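Local coordinates for protein putative arylalkylamine N-Acetyltransferase 7 (Aedes aegypti, PDB 4FD7) that probably transfers an acetyl group to the amino nitrogen of an arylalkylamine, as a mosquito member of the GNAT acetyltransferase family, at residues Phe206-Tyr210 and Gly211-Arg215. Numbering follows the deposited sequence.
Sequences FTITY and GELAR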
loop_
_atom_site.group_PDB
_atom_site.type_symbol
_atom_site.label_atom_id
_atom_site.label_comp_id
_atom_site.label_asym_id
_atom_site.label_seq_id
_atom_site.Cartn_x
_atom_site.Cartn_y
_atom_site.Cartn_z
ATOM N N PHE A 206 -6.961 -6.461 -13.129
ATOM C CA PHE A 206 -6.779 -5.667 -14.334
ATOM C C PHE A 206 -5.316 -5.359 -14.472
ATOM O O PHE A 206 -4.643 -5.096 -13.479
ATOM C CB PHE A 206 -7.590 -4.373 -14.244
ATOM C CG PHE A 206 -7.532 -3.526 -15.490
ATOM C CD1 PHE A 206 -8.257 -3.874 -16.610
ATOM C CD2 PHE A 206 -6.744 -2.388 -15.540
ATOM C CE1 PHE A 206 -8.206 -3.091 -17.766
ATOM C CE2 PHE A 206 -6.692 -1.607 -16.684
ATOM C CZ PHE A 206 -7.427 -1.963 -17.801
ATOM N N THR A 207 -4.813 -5.406 -15.699
ATOM C CA THR A 207 -3.411 -5.111 -15.893
ATOM C C THR A 207 -3.224 -4.243 -17.125
ATOM O O THR A 207 -3.943 -4.395 -18.128
ATOM C CB THR A 207 -2.549 -6.404 -15.926
ATOM O OG1 THR A 207 -1.169 -6.048 -16.056
ATOM C CG2 THR A 207 -2.952 -7.305 -17.074
ATOM N N ILE A 208 -2.276 -3.311 -17.039
ATOM C CA ILE A 208 -2.083 -2.368 -18.138
ATOM C C ILE A 208 -0.702 -1.718 -18.015
ATOM O O ILE A 208 -0.289 -1.391 -16.917
ATOM C CB ILE A 208 -3.219 -1.299 -18.164
ATOM C CG1 ILE A 208 -3.114 -0.429 -19.427
ATOM C CG2 ILE A 208 -3.238 -0.449 -16.876
ATOM C CD1 ILE A 208 -4.132 0.716 -19.502
ATOM N N THR A 209 0.029 -1.554 -19.116
ATOM C CA THR A 209 1.366 -0.969 -19.003
ATOM C C THR A 209 1.274 0.538 -18.815
ATOM O O THR A 209 0.251 1.149 -19.113
ATOM C CB THR A 209 2.266 -1.254 -20.231
ATOM O OG1 THR A 209 1.666 -0.710 -21.414
ATOM C CG2 THR A 209 2.484 -2.747 -20.412
ATOM N N TYR A 210 2.341 1.134 -18.298
ATOM C CA TYR A 210 2.410 2.586 -18.225
ATOM C C TYR A 210 2.417 3.224 -19.627
ATOM O O TYR A 210 1.836 4.300 -19.832
ATOM C CB TYR A 210 3.582 3.019 -17.346
ATOM C CG TYR A 210 3.374 2.564 -15.910
ATOM C CD1 TYR A 210 2.456 3.200 -15.086
ATOM C CD2 TYR A 210 4.057 1.465 -15.400
ATOM C CE1 TYR A 210 2.242 2.770 -13.774
ATOM C CE2 TYR A 210 3.855 1.034 -14.106
ATOM C CZ TYR A 210 2.950 1.692 -13.296
ATOM O OH TYR A 210 2.748 1.253 -12.008
ATOM N N GLY A 211 3.035 2.546 -20.594
ATOM C CA GLY A 211 2.927 2.974 -21.983
ATOM C C GLY A 211 1.481 3.094 -22.451
ATOM O O GLY A 211 1.058 4.108 -23.053
ATOM N N GLU A 212 0.708 2.049 -22.171
ATOM C CA GLU A 212 -0.701 2.025 -22.575
ATOM C C GLU A 212 -1.496 3.069 -21.816
ATOM O O GLU A 212 -2.384 3.705 -22.387
ATOM C CB GLU A 212 -1.323 0.633 -22.407
ATOM C CG GLU A 212 -2.793 0.561 -22.870
ATOM C CD GLU A 212 -3.291 -0.856 -23.120
ATOM O OE1 GLU A 212 -2.497 -1.811 -23.004
ATOM O OE2 GLU A 212 -4.491 -1.009 -23.449
ATOM N N LEU A 213 -1.180 3.250 -20.536
ATOM C CA LEU A 213 -1.857 4.277 -19.745
ATOM C C LEU A 213 -1.644 5.655 -20.346
ATOM O O LEU A 213 -2.553 6.497 -20.353
ATOM C CB LEU A 213 -1.371 4.248 -18.299
ATOM C CG LEU A 213 -1.912 3.064 -17.505
ATOM C CD1 LEU A 213 -1.047 2.807 -16.275
ATOM C CD2 LEU A 213 -3.371 3.310 -17.110
ATOM N N ALA A 214 -0.442 5.877 -20.865
ATOM C CA ALA A 214 -0.139 7.143 -21.503
ATOM C C ALA A 214 -0.942 7.281 -22.789
ATOM O O ALA A 214 -1.297 8.397 -23.179
ATOM C CB ALA A 214 1.353 7.275 -21.769
ATOM N N ARG A 215 -1.229 6.159 -23.447
ATOM C CA ARG A 215 -2.163 6.205 -24.587
ATOM C C ARG A 215 -3.619 6.463 -24.169
ATOM O O ARG A 215 -4.404 7.023 -24.939
ATOM C CB ARG A 215 -2.047 4.947 -25.458
ATOM C CG ARG A 215 -0.675 4.800 -26.103
ATOM C CD ARG A 215 -0.731 3.970 -27.379
ATOM N NE ARG A 215 -1.238 2.622 -27.147
ATOM C CZ ARG A 215 -0.509 1.621 -26.664
ATOM N NH1 ARG A 215 0.764 1.813 -26.347
ATOM N NH2 ARG A 215 -1.055 0.428 -26.488
#
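The ring of Tyr210 is met obliquely by Leu213, whose CD1 lies 3.7 Å from Tyr210 CD1. Both side chains have CG anti to their own carbonyl carbon, so they leave the backbone the same way and run side by side. Tyr222 also meets the Tyr210 ring, with the two planes well inclined to each other, and the hydroxyl of Tyr210 is hydrogen-bonded to the carbonyl oxygen of Thr189. The other branch of Leu213 turns to the strand, and Leu213 CD2 sits 3.6 Å from Ile208 CD1. Leu213 therefore lies between the Tyr210 ring and Ile208, touching each with one methyl, and it also touches Thr128 and Tyr131 of helix 120-136.

This is the corner where strand 203-209 ends and helix 210-216 begins. The strand is an outer member of the three-stranded antiparallel sheet and pairs with strand 229-236. Its short segment stands nearly perpendicular to that of the helix, at 86°. Thr209 is the N-cap. Thr209 OG1 accepts from Glu212 N at 3.0 Å, and the bond is fairly straight, with an N-H...O angle of 156°. A chi1 of 60° puts this oxygen between the backbone N and the carbonyl carbon, where it can meet the first turn. The carbonyl O of Thr209 takes Leu213 N at 2.9 Å, so both oxygens of this residue grip the start of the helix. Tyr210 O then accepts from Ala214 N at 3.0 Å.

Glu212 crosses Ile208 at about a right angle. Glu212 CG packs on Ile208 CG1 at 3.6 Å, while Glu212 CB lies 3.4 Å from Thr209 OG1.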